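Local coordinates for flavoprotein (Thermotoga maritima, PDB 5V8S) that holds a mu-oxo-diiron centre and probably acts as an oxidoreductase, passing electrons from FMN to the iron site as in other flavodiiron proteins, at residues Glu45-Ile50 with His205-Tyr209; Phe40-Trp44 with Val211-Gly215; Ile310-Leu314 with Phe340-Ile345; Arg31-Ile37 with Gly49-Asn53. The protein carries 1 engineered substitution. All blocks are in the same frame, centred on the assembly; numbering follows the deposited sequence.

Interaction 1 (Glu45-Ile50 with His205-Tyr209)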
loop_
_atom_site.group_PDB
_atom_site.type_symbol
_atom_site.label_atom_id
_atom_site.label_comp_id
_atom_site.label_asym_id
_atom_site.label_seq_id
_atom_site.Cartn_x
_atom_site.Cartn_y
_atom_site.Cartn_z
ATOM N N GLU A 45 -2.136 7.170 -6.968
ATOM C CA GLU A 45 -3.288 7.967 -6.553
ATOM C C GLU A 45 -3.318 9.306 -7.285
ATOM O O GLU A 45 -2.424 10.139 -7.103
ATOM C CB GLU A 45 -3.190 8.213 -5.054
ATOM C CG GLU A 45 -3.026 6.946 -4.206
ATOM C CD GLU A 45 -1.550 6.564 -3.878
ATOM O OE1 GLU A 45 -0.618 6.864 -4.675
ATOM O OE2 GLU A 45 -1.337 5.944 -2.811
ATOM N N ILE A 46 -4.362 9.522 -8.085
ATOM C CA ILE A 46 -4.522 10.763 -8.852
ATOM C C ILE A 46 -5.935 11.309 -8.674
ATOM O O ILE A 46 -6.737 11.297 -9.614
ATOM C CB ILE A 46 -4.144 10.586 -10.344
ATOM C CG1 ILE A 46 -4.887 9.410 -11.008
ATOM C CG2 ILE A 46 -2.655 10.399 -10.470
ATOM C CD1 ILE A 46 -4.844 9.509 -12.574
ATOM N N PRO A 47 -6.277 11.824 -7.494
ATOM C CA PRO A 47 -7.575 12.500 -7.345
ATOM C C PRO A 47 -7.771 13.658 -8.315
ATOM O O PRO A 47 -8.922 14.042 -8.578
ATOM C CB PRO A 47 -7.561 12.988 -5.886
ATOM C CG PRO A 47 -6.124 12.985 -5.500
ATOM C CD PRO A 47 -5.464 11.887 -6.272
ATOM N N GLU A 48 -6.685 14.227 -8.848
ATOM C CA GLU A 48 -6.789 15.338 -9.783
ATOM C C GLU A 48 -7.119 14.899 -11.202
ATOM O O GLU A 48 -7.371 15.767 -12.054
ATOM C CB GLU A 48 -5.476 16.112 -9.819
ATOM C CG GLU A 48 -4.287 15.349 -10.386
ATOM C CD GLU A 48 -3.447 14.615 -9.339
ATOM O OE1 GLU A 48 -4.015 13.912 -8.463
ATOM O OE2 GLU A 48 -2.201 14.764 -9.393
ATOM N N GLY A 49 -7.077 13.596 -11.499
ATOM C CA GLY A 49 -7.404 13.114 -12.826
ATOM C C GLY A 49 -6.267 13.252 -13.822
ATOM O O GLY A 49 -5.157 13.715 -13.531
ATOM N N ILE A 50 -6.582 12.847 -15.049
ATOM C CA ILE A 50 -5.650 12.887 -16.165
ATOM C C ILE A 50 -6.471 13.010 -17.435
ATOM O O ILE A 50 -7.587 12.490 -17.523
ATOM C CB ILE A 50 -4.749 11.632 -16.181
ATOM C CG1 ILE A 50 -3.589 11.807 -17.170
ATOM C CG2 ILE A 50 -5.579 10.367 -16.467
ATOM C CD1 ILE A 50 -2.635 10.604 -17.242
ATOM N N HIS A 205 2.198 18.646 -10.840
ATOM C CA HIS A 205 1.522 17.459 -11.352
ATOM C C HIS A 205 2.267 16.829 -12.525
ATOM O O HIS A 205 2.099 15.627 -12.774
ATOM C CB HIS A 205 0.079 17.783 -11.724
ATOM C CG HIS A 205 -0.736 18.273 -10.566
ATOM N ND1 HIS A 205 -1.388 17.418 -9.702
ATOM C CD2 HIS A 205 -0.978 19.527 -10.114
ATOM C CE1 HIS A 205 -1.993 18.130 -8.763
ATOM N NE2 HIS A 205 -1.759 19.412 -8.991
ATOM N N VAL A 206 3.078 17.613 -13.244
ATOM C CA VAL A 206 4.000 17.042 -14.221
ATOM C C VAL A 206 5.081 16.248 -13.507
ATOM O O VAL A 206 5.388 15.118 -13.888
ATOM C CB VAL A 206 4.604 18.150 -15.103
ATOM C CG1 VAL A 206 5.667 17.566 -16.035
ATOM C CG2 VAL A 206 3.505 18.828 -15.885
ATOM N N THR A 207 5.638 16.802 -12.426
ATOM C CA THR A 207 6.647 16.063 -11.678
ATOM C C THR A 207 6.083 14.741 -11.175
ATOM O O THR A 207 6.745 13.700 -11.257
ATOM C CB THR A 207 7.134 16.898 -10.500
ATOM O OG1 THR A 207 7.694 18.107 -11.020
ATOM C CG2 THR A 207 8.204 16.138 -9.726
ATOM N N LYS A 208 4.863 14.771 -10.639
ATOM C CA LYS A 208 4.229 13.551 -10.148
ATOM C C LYS A 208 4.103 12.506 -11.251
ATOM O O LYS A 208 4.363 11.319 -11.023
ATOM C CB LYS A 208 2.857 13.910 -9.584
ATOM C CG LYS A 208 2.141 12.797 -8.844
ATOM C CD LYS A 208 0.794 13.342 -8.353
ATOM C CE LYS A 208 -0.089 12.324 -7.696
ATOM N NZ LYS A 208 -1.367 12.959 -7.237
ATOM N N TYR A 209 3.692 12.933 -12.452
ATOM C CA TYR A 209 3.603 12.052 -13.615
ATOM C C TYR A 209 4.973 11.497 -13.997
ATOM O O TYR A 209 5.131 10.291 -14.223
ATOM C CB TYR A 209 2.986 12.835 -14.786
ATOM C CG TYR A 209 2.905 12.027 -16.051
ATOM C CD1 TYR A 209 1.827 11.189 -16.280
ATOM C CD2 TYR A 209 3.910 12.096 -17.023
ATOM C CE1 TYR A 209 1.745 10.435 -17.440
ATOM C CE2 TYR A 209 3.834 11.344 -18.163
ATOM C CZ TYR A 209 2.750 10.509 -18.359
ATOM O OH TYR A 209 2.683 9.750 -19.506
#
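Glu45 meets the helix through its backbone: Lys208 NZ donates to Glu45 O at 3.0 Å, lying in the carbonyl plane. The carboxylate of Glu45 serves another partner, its OE2 accepting from Ile310 N. Ile46 lays its CG2 methyl 4.2 Å from Lys208 CE, a suitable neighbour for the methylene part of a fully extended lysine. Ile46 also opens a type I beta turn that Gly49 closes, Gly49 N bonding Ile46 O, and Pro47 at its second position suits the phi required there.

The turn presents Glu48, whose CG lies between the backbone N and the carbonyl carbon (chi1 66°) and whose chain bends at chi2, bringing the carboxylate round to the helix. Here OE2 is shared. Lys208 NZ meets the syn lone pair of Glu48 OE2 in a 2.9 Å salt bridge. His205 ND1 comes to the same Glu48 OE2 at 2.8 Å from above the carboxylate plane, the oxygen lying in the ring plane of the histidine. A weak bond from Lys208 NZ to Glu48 OE1 adds to the grip. Two anions probably stabilise this buried ammonium, since Glu312 pairs with it too.

Last comes Ile50, with CD1 4.4 Å from Tyr209 CE1. Around this contact, helix 196-214 is flanked by helix 248-260 and by helix 310-316, while the turn leads into strand 50-59.

Interaction 2 (Phe40-Trp44 with Val211-Gly215)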
loop_
_atom_site.group_PDB
_atom_site.type_symbol
_atom_site.label_atom_id
_atom_site.label_comp_id
_atom_site.label_asym_id
_atom_site.label_seq_id
_atom_site.Cartn_x
_atom_site.Cartn_y
_atom_site.Cartn_z
ATOM N N PHE A 40 -3.780 5.645 -11.389
ATOM C CA PHE A 40 -3.173 5.449 -12.692
ATOM C C PHE A 40 -2.305 4.203 -12.675
ATOM O O PHE A 40 -1.590 3.937 -11.707
ATOM C CB PHE A 40 -2.364 6.678 -13.097
ATOM C CG PHE A 40 -2.113 6.754 -14.570
ATOM C CD1 PHE A 40 -3.173 6.939 -15.422
ATOM C CD2 PHE A 40 -0.834 6.615 -15.083
ATOM C CE1 PHE A 40 -2.979 6.983 -16.792
ATOM C CE2 PHE A 40 -0.626 6.650 -16.456
ATOM C CZ PHE A 40 -1.709 6.855 -17.302
ATOM N N GLU A 41 -2.372 3.432 -13.763
ATOM C CA GLU A 41 -1.727 2.125 -13.827
ATOM C C GLU A 41 -2.229 1.187 -12.712
ATOM O O GLU A 41 -1.537 0.237 -12.345
ATOM C CB GLU A 41 -0.189 2.236 -13.769
ATOM C CG GLU A 41 0.454 2.956 -14.944
ATOM C CD GLU A 41 1.987 3.121 -14.821
ATOM O OE1 GLU A 41 2.547 3.096 -13.698
ATOM O OE2 GLU A 41 2.645 3.239 -15.873
ATOM N N ALA A 42 -3.419 1.458 -12.162
ATOM C CA ALA A 42 -3.967 0.740 -11.010
ATOM C C ALA A 42 -3.071 0.845 -9.784
ATOM O O ALA A 42 -3.093 -0.029 -8.922
ATOM C CB ALA A 42 -4.301 -0.722 -11.334
ATOM N N VAL A 43 -2.279 1.910 -9.668
ATOM C CA VAL A 43 -1.489 2.104 -8.455
ATOM C C VAL A 43 -1.337 3.550 -7.983
ATOM O O VAL A 43 -1.372 3.790 -6.771
ATOM C CB VAL A 43 -0.134 1.370 -8.519
ATOM C CG1 VAL A 43 0.603 1.717 -9.728
ATOM C CG2 VAL A 43 0.734 1.653 -7.273
ATOM N N TRP A 44 -1.147 4.515 -8.888
ATOM C CA TRP A 44 -0.767 5.872 -8.482
ATOM C C TRP A 44 -2.006 6.716 -8.205
ATOM O O TRP A 44 -2.828 6.949 -9.088
ATOM C CB TRP A 44 0.138 6.538 -9.519
ATOM C CG TRP A 44 1.242 5.656 -9.940
ATOM C CD1 TRP A 44 1.461 5.190 -11.201
ATOM C CD2 TRP A 44 2.281 5.103 -9.125
ATOM N NE1 TRP A 44 2.555 4.367 -11.217
ATOM C CE2 TRP A 44 3.073 4.289 -9.954
ATOM C CE3 TRP A 44 2.595 5.188 -7.765
ATOM C CZ2 TRP A 44 4.170 3.566 -9.472
ATOM C CZ3 TRP A 44 3.697 4.468 -7.282
ATOM C CH2 TRP A 44 4.464 3.666 -8.142
ATOM N N VAL A 211 7.721 11.044 -12.224
ATOM C CA VAL A 211 8.298 10.087 -11.284
ATOM C C VAL A 211 7.520 8.774 -11.313
ATOM O O VAL A 211 8.106 7.685 -11.411
ATOM C CB VAL A 211 8.390 10.670 -9.862
ATOM C CG1 VAL A 211 8.998 9.628 -8.907
ATOM C CG2 VAL A 211 9.238 11.951 -9.829
ATOM N N THR A 212 6.188 8.855 -11.237
ATOM C CA THR A 212 5.379 7.644 -11.155
ATOM C C THR A 212 5.412 6.823 -12.436
ATOM O O THR A 212 5.470 5.593 -12.365
ATOM C CB THR A 212 3.928 7.928 -10.747
ATOM O OG1 THR A 212 3.292 8.815 -11.674
ATOM C CG2 THR A 212 3.859 8.474 -9.315
ATOM N N VAL A 213 5.369 7.473 -13.604
ATOM C CA VAL A 213 5.262 6.746 -14.875
ATOM C C VAL A 213 6.624 6.484 -15.502
ATOM O O VAL A 213 6.881 5.388 -16.014
ATOM C CB VAL A 213 4.323 7.511 -15.827
ATOM C CG1 VAL A 213 4.249 6.844 -17.197
ATOM C CG2 VAL A 213 2.941 7.618 -15.222
ATOM N N ILE A 214 7.508 7.484 -15.489
ATOM C CA ILE A 214 8.779 7.414 -16.195
ATOM C C ILE A 214 9.977 7.250 -15.267
ATOM O O ILE A 214 11.093 7.041 -15.756
ATOM C CB ILE A 214 8.968 8.655 -17.094
ATOM C CG1 ILE A 214 7.652 9.015 -17.792
ATOM C CG2 ILE A 214 10.070 8.421 -18.121
ATOM C CD1 ILE A 214 7.717 10.273 -18.643
ATOM N N GLY A 215 9.794 7.338 -13.948
ATOM C CA GLY A 215 10.936 7.526 -13.070
ATOM C C GLY A 215 11.965 6.413 -13.114
ATOM O O GLY A 215 13.152 6.654 -12.893
HETATM O O HOH W 1 5.487 3.065 -15.448
#
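The backbones come closest where Trp44 faces Thr212, their CA atoms 6.9 Å apart, as a tight hairpin carrying a classic beta bulge abuts the last turns of helix 196-214. Phe40 O accepts from both Val43 N and Trp44 N, and the chain turns through left-handed conformations at Glu41 and Ala42. The helix widens into a pi-type turn over 211-214.

Trp44 supplies the broad apolar surface. Thr212 CB sits 3.5 Å from the centroid of the Trp44 five-membered ring, 7° off the normal, a CH-pi contact, while Val43 CG1 covers the opposite face. A beta-branched threonine fits: with chi1 at 59°, OG1 lies between the backbone N and the carbonyl carbon, where it can reach Lys208 O, and CG2 is left to lie against the indole. The ring's rotation is fixed by Trp44 NE1, which donates to Glu41 OE1 at 2.8 Å; that oxygen also bonds Tyr330 of the second subunit. Val213 meets Phe40 through CG2, 3.9 Å from Phe40 CE2.

The other carboxylate oxygen accepts a hydrogen bond from a water that also donates to the helix, bridging Glu41 OE2 (2.9 Å from the water oxygen) and Val213 O (2.8 Å).

Interaction 3 (Ile310-Leu314 with Phe340-Ile345)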
loop_
_atom_site.group_PDB
_atom_site.type_symbol
_atom_site.label_atom_id
_atom_site.label_comp_id
_atom_site.label_asym_id
_atom_site.label_seq_id
_atom_site.Cartn_x
_atom_site.Cartn_y
_atom_site.Cartn_z
ATOM N N ILE A 310 1.256 7.293 -1.938
ATOM C CA ILE A 310 2.629 7.038 -2.349
ATOM C C ILE A 310 3.006 7.907 -3.552
ATOM O O ILE A 310 4.172 8.297 -3.700
ATOM C CB ILE A 310 2.828 5.532 -2.604
ATOM C CG1 ILE A 310 2.180 4.701 -1.480
ATOM C CG2 ILE A 310 4.316 5.206 -2.739
ATOM C CD1 ILE A 310 2.688 4.958 -0.063
ATOM N N SER A 311 2.035 8.259 -4.406
ATOM C CA SER A 311 2.314 9.143 -5.538
ATOM C C SER A 311 2.731 10.536 -5.087
ATOM O O SER A 311 3.509 11.199 -5.777
ATOM C CB SER A 311 1.084 9.218 -6.440
ATOM O OG SER A 311 -0.006 9.834 -5.773
ATOM N N GLU A 312 2.215 11.001 -3.948
ATOM C CA GLU A 312 2.590 12.313 -3.437
ATOM C C GLU A 312 3.976 12.291 -2.804
ATOM O O GLU A 312 4.745 13.245 -2.960
ATOM C CB GLU A 312 1.554 12.776 -2.426
ATOM C CG GLU A 312 0.211 13.095 -3.024
ATOM C CD GLU A 312 0.258 14.333 -3.910
ATOM O OE1 GLU A 312 0.868 15.335 -3.485
ATOM O OE2 GLU A 312 -0.318 14.306 -5.005
ATOM N N ILE A 313 4.316 11.228 -2.083
ATOM C CA ILE A 313 5.689 11.076 -1.609
ATOM C C ILE A 313 6.657 11.147 -2.779
ATOM O O ILE A 313 7.642 11.892 -2.756
ATOM C CB ILE A 313 5.847 9.759 -0.832
ATOM C CG1 ILE A 313 4.979 9.783 0.429
ATOM C CG2 ILE A 313 7.313 9.535 -0.456
ATOM C CD1 ILE A 313 4.872 8.445 1.151
ATOM N N LEU A 314 6.390 10.366 -3.823
ATOM C CA LEU A 314 7.317 10.259 -4.941
ATOM C C LEU A 314 7.489 11.599 -5.641
ATOM O O LEU A 314 8.604 11.966 -6.025
ATOM C CB LEU A 314 6.820 9.182 -5.896
ATOM C CG LEU A 314 7.009 7.743 -5.426
ATOM C CD1 LEU A 314 6.315 6.824 -6.370
ATOM C CD2 LEU A 314 8.457 7.369 -5.338
ATOM N N PHE A 340 7.031 -0.805 1.222
ATOM C CA PHE A 340 6.473 -0.447 -0.080
ATOM C C PHE A 340 7.017 0.898 -0.534
ATOM O O PHE A 340 7.423 1.058 -1.685
ATOM C CB PHE A 340 4.942 -0.409 0.004
ATOM C CG PHE A 340 4.259 -0.113 -1.307
ATOM C CD1 PHE A 340 3.968 -1.128 -2.193
ATOM C CD2 PHE A 340 3.907 1.181 -1.654
ATOM C CE1 PHE A 340 3.338 -0.865 -3.396
ATOM C CE2 PHE A 340 3.283 1.435 -2.854
ATOM C CZ PHE A 340 2.987 0.411 -3.715
ATOM N N THR A 341 7.027 1.873 0.370
ATOM C CA THR A 341 7.500 3.213 0.035
ATOM C C THR A 341 8.967 3.191 -0.380
ATOM O O THR A 341 9.335 3.772 -1.405
ATOM C CB THR A 341 7.275 4.147 1.221
ATOM O OG1 THR A 341 5.883 4.229 1.488
ATOM C CG2 THR A 341 7.805 5.583 0.918
ATOM N N LEU A 342 9.817 2.525 0.410
ATOM C CA LEU A 342 11.240 2.446 0.081
ATOM C C LEU A 342 11.464 1.744 -1.252
ATOM O O LEU A 342 12.282 2.188 -2.067
ATOM C CB LEU A 342 11.998 1.717 1.190
ATOM C CG LEU A 342 12.111 2.487 2.505
ATOM C CD1 LEU A 342 12.731 1.615 3.577
ATOM C CD2 LEU A 342 12.904 3.764 2.346
ATOM N N LEU A 343 10.750 0.640 -1.491
ATOM C CA LEU A 343 10.930 -0.056 -2.763
ATOM C C LEU A 343 10.498 0.809 -3.938
ATOM O O LEU A 343 11.137 0.782 -4.988
ATOM C CB LEU A 343 10.178 -1.385 -2.776
ATOM C CG LEU A 343 10.725 -2.478 -1.862
ATOM C CD1 LEU A 343 9.811 -3.706 -1.873
ATOM C CD2 LEU A 343 12.110 -2.882 -2.291
ATOM N N GLU A 344 9.417 1.584 -3.784
ATOM C CA GLU A 344 9.008 2.461 -4.877
ATOM C C GLU A 344 9.949 3.644 -5.052
ATOM O O GLU A 344 10.148 4.091 -6.189
ATOM C CB GLU A 344 7.566 2.923 -4.716
ATOM C CG GLU A 344 6.556 1.781 -4.783
ATOM C CD GLU A 344 6.725 0.927 -5.996
ATOM O OE1 GLU A 344 6.928 1.478 -7.098
ATOM O OE2 GLU A 344 6.656 -0.306 -5.846
ATOM N N ILE A 345 10.508 4.190 -3.959
ATOM C CA ILE A 345 11.516 5.243 -4.108
ATOM C C ILE A 345 12.720 4.711 -4.867
ATOM O O ILE A 345 13.238 5.370 -5.779
ATOM C CB ILE A 345 11.911 5.811 -2.724
ATOM C CG1 ILE A 345 10.768 6.642 -2.167
ATOM C CG2 ILE A 345 13.231 6.646 -2.816
ATOM C CD1 ILE A 345 10.936 6.995 -0.700
#
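Ile345 N donates to Thr341 O at 2.8 Å, the shortest backbone bond of the pair, and this turn of helix 336-348 sets both residues against helix 310-316. The two helices belong to successive beta-alpha-beta units of the flavodoxin-like domain, each linking parallel strands of its five-stranded sheet. Their local axes pass 10.5 Å apart and cross at -46°, and the contact between them is largely apolar.

Ile310 comes to the edge of the Phe340 ring, near its plane, with CG1 3.7 Å from CE2; because Ile310 was modelled in two conformers, this approach describes just one of them. One face of the same ring is covered from within its own helix by Glu344 CG, 3.8 Å above the plane. The carboxylate of Glu344 leads off to Arg339 of the second subunit, so the residue offers its methylenes to the hydrophobic contact and its charge to the dimer.

Thr341 resolves its two natures in a similar way. Its OG1 bonds back to Leu337 O, and CG2, anti to the backbone N, is thereby directed at Ile313, whose CD1 lies 4.1 Å from it; these side chains cross at about a right angle. Leu314 reaches across chiefly with CD2, 3.8 Å from Glu344 O and 4.0 Å from Ile345 CG1, so the methyl rests on backbone as well as side chain, while CD1 lies more loosely by Glu344 CB. Toward the domain's sheet, Ile345 packs on Phe325 and Ile313 on Tyr300. The last link is methyl to methyl, Ile313 CG2 standing 4.4 Å from Ile345 CD1.

Interaction 4 (Arg31-Ile37 with Gly49-Asn53)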
loop_
_atom_site.group_PDB
_atom_site.type_symbol
_atom_site.label_atom_id
_atom_site.label_comp_id
_atom_site.label_asym_id
_atom_site.label_seq_id
_atom_site.Cartn_x
_atom_site.Cartn_y
_atom_site.Cartn_z
ATOM N N ARG A 31 -9.486 16.094 -26.715
ATOM C CA ARG A 31 -9.048 15.854 -25.343
ATOM C C ARG A 31 -10.249 15.431 -24.510
ATOM O O ARG A 31 -11.291 16.096 -24.536
ATOM C CB ARG A 31 -8.412 17.125 -24.738
ATOM C CG ARG A 31 -8.215 17.084 -23.221
ATOM C CD ARG A 31 -7.488 18.304 -22.664
ATOM N NE ARG A 31 -7.924 18.557 -21.289
ATOM C CZ ARG A 31 -7.595 19.631 -20.579
ATOM N NH1 ARG A 31 -6.778 20.545 -21.089
ATOM N NH2 ARG A 31 -8.089 19.796 -19.357
ATOM N N ILE A 32 -10.106 14.329 -23.780
ATOM C CA ILE A 32 -11.118 13.914 -22.811
ATOM C C ILE A 32 -10.511 13.975 -21.412
ATOM O O ILE A 32 -9.351 13.596 -21.209
ATOM C CB ILE A 32 -11.729 12.537 -23.141
ATOM C CG1 ILE A 32 -12.935 12.286 -22.236
ATOM C CG2 ILE A 32 -10.698 11.414 -23.028
ATOM C CD1 ILE A 32 -13.776 11.102 -22.638
ATOM N N ASP A 33 -11.267 14.522 -20.475
ATOM C CA ASP A 33 -10.818 14.703 -19.093
ATOM C C ASP A 33 -11.347 13.539 -18.253
ATOM O O ASP A 33 -12.541 13.485 -17.942
ATOM C CB ASP A 33 -11.298 16.059 -18.576
ATOM C CG ASP A 33 -10.547 17.213 -19.203
ATOM O OD1 ASP A 33 -9.637 16.940 -20.004
ATOM O OD2 ASP A 33 -10.854 18.378 -18.886
ATOM N N ASP A 34 -10.454 12.619 -17.874
ATOM C CA ASP A 34 -10.852 11.411 -17.142
ATOM C C ASP A 34 -10.950 11.765 -15.663
ATOM O O ASP A 34 -9.950 11.782 -14.942
ATOM C CB ASP A 34 -9.859 10.277 -17.380
ATOM C CG ASP A 34 -10.354 8.950 -16.852
ATOM O OD1 ASP A 34 -11.388 8.955 -16.162
ATOM O OD2 ASP A 34 -9.709 7.924 -17.121
ATOM N N ASP A 35 -12.168 12.037 -15.214
ATOM C CA ASP A 35 -12.437 12.255 -13.798
ATOM C C ASP A 35 -13.007 11.015 -13.116
ATOM O O ASP A 35 -13.468 11.108 -11.973
ATOM C CB ASP A 35 -13.348 13.468 -13.580
ATOM C CG ASP A 35 -14.697 13.322 -14.241
ATOM O OD1 ASP A 35 -14.915 12.350 -14.983
ATOM O OD2 ASP A 35 -15.554 14.200 -14.013
ATOM N N ARG A 36 -12.993 9.863 -13.790
ATOM C CA ARG A 36 -13.438 8.613 -13.181
ATOM C C ARG A 36 -12.279 7.845 -12.567
ATOM O O ARG A 36 -12.422 7.260 -11.486
ATOM C CB ARG A 36 -14.142 7.726 -14.217
ATOM C CG ARG A 36 -15.472 8.268 -14.741
ATOM C CD ARG A 36 -16.132 7.275 -15.720
ATOM N NE ARG A 36 -17.147 7.903 -16.565
ATOM C CZ ARG A 36 -17.683 7.337 -17.644
ATOM N NH1 ARG A 36 -17.310 6.118 -18.024
ATOM N NH2 ARG A 36 -18.601 7.986 -18.342
ATOM N N ILE A 37 -11.129 7.847 -13.236
ATOM C CA ILE A 37 -9.978 7.088 -12.774
ATOM C C ILE A 37 -9.530 7.615 -11.417
ATOM O O ILE A 37 -9.588 8.820 -11.141
ATOM C CB ILE A 37 -8.867 7.172 -13.836
ATOM C CG1 ILE A 37 -7.710 6.236 -13.501
ATOM C CG2 ILE A 37 -8.364 8.624 -13.992
ATOM C CD1 ILE A 37 -6.873 5.877 -14.711
ATOM N N GLY A 49 -7.077 13.596 -11.499
ATOM C CA GLY A 49 -7.404 13.114 -12.826
ATOM C C GLY A 49 -6.267 13.252 -13.822
ATOM O O GLY A 49 -5.157 13.715 -13.531
ATOM N N ILE A 50 -6.582 12.847 -15.049
ATOM C CA ILE A 50 -5.650 12.887 -16.165
ATOM C C ILE A 50 -6.471 13.010 -17.435
ATOM O O ILE A 50 -7.587 12.490 -17.523
ATOM C CB ILE A 50 -4.749 11.632 -16.181
ATOM C CG1 ILE A 50 -3.589 11.807 -17.170
ATOM C CG2 ILE A 50 -5.579 10.367 -16.467
ATOM C CD1 ILE A 50 -2.635 10.604 -17.242
ATOM N N SER A 51 -5.925 13.726 -18.420
ATOM C CA SER A 51 -6.576 13.808 -19.719
ATOM C C SER A 51 -5.922 12.835 -20.691
ATOM O O SER A 51 -4.771 12.433 -20.522
ATOM C CB SER A 51 -6.538 15.231 -20.287
ATOM O OG SER A 51 -5.267 15.568 -20.834
ATOM N N TYR A 52 -6.677 12.469 -21.725
ATOM C CA TYR A 52 -6.146 11.745 -22.887
ATOM C C TYR A 52 -6.314 12.662 -24.088
ATOM O O TYR A 52 -7.430 13.123 -24.374
ATOM C CB TYR A 52 -6.828 10.379 -23.127
ATOM C CG TYR A 52 -6.944 9.594 -21.850
ATOM C CD1 TYR A 52 -5.811 9.234 -21.138
ATOM C CD2 TYR A 52 -8.174 9.293 -21.327
ATOM C CE1 TYR A 52 -5.894 8.573 -19.914
ATOM C CE2 TYR A 52 -8.283 8.611 -20.096
ATOM C CZ TYR A 52 -7.128 8.265 -19.395
ATOM O OH TYR A 52 -7.187 7.619 -18.156
ATOM N N ASN A 53 -5.209 12.924 -24.786
ATOM C CA ASN A 53 -5.186 13.898 -25.872
ATOM C C ASN A 53 -4.809 13.194 -27.166
ATOM O O ASN A 53 -3.749 12.572 -27.237
ATOM C CB ASN A 53 -4.127 14.987 -25.649
ATOM C CG ASN A 53 -4.253 15.699 -24.300
ATOM O OD1 ASN A 53 -5.317 15.723 -23.668
ATOM N ND2 ASN A 53 -3.148 16.300 -23.865
#
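Tyr52 and Asp34 are joined across two antiparallel strands by a short bond, Tyr52 OH donating to the anti lone pair of Asp34 OD2, at 2.7 Å. Asp34 has CG anti to the backbone N (chi1 -170°), which turns the carboxylate across to the tyrosine hydroxyl; ring and carboxylate planes stand 60° apart. Its other oxygen, OD1, accepts from Arg36 N and Ile37 N, both from one face, forming an Asx turn that bends the chain out of the strand, and Tyr73 OH adds a further bond. Ile32 lays CG2 against the edge of the same ring, 3.7 Å from Tyr52 CD2, while Ile37 CG2 packs on Ile50 CG2.

The sheet's other face is polar. Extended Arg31 lies beside Asn53, its CG 3.2 Å from Asn53 OD1, and turns its guanidinium on Asp33: Arg31 NE meets Asp33 OD1 at 2.7 Å, almost straight at 170°, and NH2 takes OD2, a side-on grip that fixes the group's rotation. Ser51 OG donates to Asn53 OD1 at 2.8 Å, holding the amide in turn.

Backbone bonds pair Ile32 with Tyr52 in both directions. Strands 26-34 and 50-59 are adjacent in the mixed sheet, one of two in the alpha-beta-beta-alpha sandwich that characterises the metallo-beta-lactamase fold, and here Ser51 O accepts from ND1 of His240, a residue of the diiron pocket, as a second-shell partner.

Interactions 1, 2 and 4 are interleaved in the metallo-beta-lactamase-like part, interaction 4 opening first and crossing interaction 2; interaction 3 comes last, in the flavodoxin-like domain. Interaction 1 is nested within the loop closed by interaction 2, their centres 9 Å apart, and both use helix 196-214. Interaction 4 shares Gly49 and Ile50 with interaction 1, and Ile50 packs on Phe40 of interaction 2. Toward the flavodoxin side, Lys208 and Glu45 reach Glu312 and Ser311, and Trp44 touches Leu314 and Glu344, so interactions 1 and 2 join the domains. Interactions 3 and 4, centres about 24 Å apart, do not touch. Interactions 2, 3 and 4 meet the second subunit, tying this interdomain region to the dimer.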